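Local structure of protein FimX (3HV8) at residues Thr149-Leu152 with Lys153-Lys156. The protein carries an EAL domain, a barrel-like alpha/beta fold of a widespread bacterial signalling family, which in this structure holds the ligand C2E. Numbering follows the deposited sequence.
Sequences TSYL and KQAK
Tyr-151 (chi1 -55°) and Gln-154 each set CG beside the backbone N, and a bend at chi2 (99°) folds the Gln-154 chain back over the start of its helix. Its amide group thus lies against the tyrosine, CD 4.0 Å from Tyr-151 CB, and is steeply turned to the phenol ring, the two planes 78° apart. The flexible glutamine suits this place, since its chain can curl back beside an aromatic neighbour; both side chains also touch Gln-117 of a nearby loop. Tyr-151 is the N-cap residue of helix 152-164, just after helix 145-150 ends, and it leaves helical phi/psi. Tyr-151 O accepts the Ala-155 N-H at 2.8 Å, nearly in line with the C=O bond. One residue on, Leu-152 O takes the N-H of Lys-156, also at 2.8 Å. Ala-155, small and buried, tucks CB 3.4 Å from Tyr-151 O and packs on Leu-187, while the Leu-152 side chain touches His-186. The lysines suit the exposed flank, their long chains running outward. The chemistry implies a surface helix start whose first turn is closed by two backbone hydrogen bonds, with the tyrosine-glutamine pair adding van der Waals packing beside the kink.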
loop_
_atom_site.group_PDB
_atom_site.type_symbol
_atom_site.label_atom_id
_atom_site.label_comp_id
_atom_site.label_asym_id
_atom_site.label_seq_id
_atom_site.Cartn_x
_atom_site.Cartn_y
_atom_site.Cartn_z
ATOM N N THR A 149 -9.855 -10.153 -4.130
ATOM C CA THR A 149 -11.088 -10.806 -4.516
ATOM C C THR A 149 -10.846 -11.837 -5.632
ATOM O O THR A 149 -11.375 -12.947 -5.599
ATOM C CB THR A 149 -12.092 -9.728 -4.946
ATOM O OG1 THR A 149 -12.138 -8.709 -3.924
ATOM C CG2 THR A 149 -13.470 -10.316 -5.128
ATOM N N SER A 150 -10.003 -11.484 -6.595
ATOM C CA SER A 150 -9.691 -12.376 -7.710
ATOM C C SER A 150 -8.908 -13.602 -7.286
ATOM O O SER A 150 -9.030 -14.672 -7.891
ATOM C CB SER A 150 -8.832 -11.642 -8.750
ATOM O OG SER A 150 -9.527 -10.587 -9.382
ATOM N N TYR A 151 -8.056 -13.441 -6.281
ATOM C CA TYR A 151 -7.136 -14.489 -5.853
ATOM C C TYR A 151 -7.341 -14.744 -4.366
ATOM O O TYR A 151 -6.395 -14.716 -3.579
ATOM C CB TYR A 151 -5.681 -14.064 -6.129
ATOM C CG TYR A 151 -5.462 -13.699 -7.578
ATOM C CD1 TYR A 151 -5.315 -14.689 -8.544
ATOM C CD2 TYR A 151 -5.448 -12.369 -7.985
ATOM C CE1 TYR A 151 -5.134 -14.352 -9.877
ATOM C CE2 TYR A 151 -5.268 -12.025 -9.322
ATOM C CZ TYR A 151 -5.123 -13.028 -10.258
ATOM O OH TYR A 151 -4.975 -12.681 -11.584
ATOM N N LEU A 152 -8.593 -14.972 -3.991
ATOM C CA LEU A 152 -8.965 -15.016 -2.580
ATOM C C LEU A 152 -8.222 -16.097 -1.804
ATOM O O LEU A 152 -7.695 -15.837 -0.730
ATOM C CB LEU A 152 -10.469 -15.191 -2.449
ATOM C CG LEU A 152 -11.017 -15.087 -1.032
ATOM C CD1 LEU A 152 -10.905 -13.661 -0.530
ATOM C CD2 LEU A 152 -12.467 -15.554 -1.006
ATOM N N LYS A 153 -8.162 -17.311 -2.341
ATOM C CA LYS A 153 -7.450 -18.380 -1.641
ATOM C C LYS A 153 -5.974 -18.040 -1.438
ATOM O O LYS A 153 -5.423 -18.225 -0.350
ATOM C CB LYS A 153 -7.621 -19.721 -2.361
ATOM C CG LYS A 153 -9.005 -20.321 -2.145
ATOM C CD LYS A 153 -9.130 -21.743 -2.677
ATOM C CE LYS A 153 -10.597 -22.167 -2.717
ATOM N NZ LYS A 153 -10.770 -23.642 -2.881
ATOM N N GLN A 154 -5.333 -17.486 -2.465
ATOM C CA GLN A 154 -3.930 -17.117 -2.343
ATOM C C GLN A 154 -3.702 -15.946 -1.392
ATOM O O GLN A 154 -2.716 -15.916 -0.661
ATOM C CB GLN A 154 -3.355 -16.788 -3.712
ATOM C CG GLN A 154 -3.441 -17.955 -4.655
ATOM C CD GLN A 154 -4.627 -17.858 -5.605
ATOM O OE1 GLN A 154 -5.763 -17.559 -5.207
ATOM N NE2 GLN A 154 -4.361 -18.109 -6.878
ATOM N N ALA A 155 -4.638 -15.000 -1.385
ATOM C CA ALA A 155 -4.532 -13.863 -0.486
ATOM C C ALA A 155 -4.739 -14.303 0.969
ATOM O O ALA A 155 -4.072 -13.796 1.890
ATOM C CB ALA A 155 -5.542 -12.780 -0.879
ATOM N N LYS A 156 -5.657 -15.253 1.170
ATOM C CA LYS A 156 -5.847 -15.852 2.488
ATOM C C LYS A 156 -4.551 -16.487 2.981
ATOM O O LYS A 156 -4.094 -16.237 4.092
ATOM C CB LYS A 156 -6.960 -16.892 2.422
ATOM C CG LYS A 156 -7.092 -17.716 3.697
ATOM C CD LYS A 156 -8.283 -18.664 3.608
ATOM C CE LYS A 156 -8.391 -19.511 4.867
ATOM N NZ LYS A 156 -9.692 -20.221 4.953
#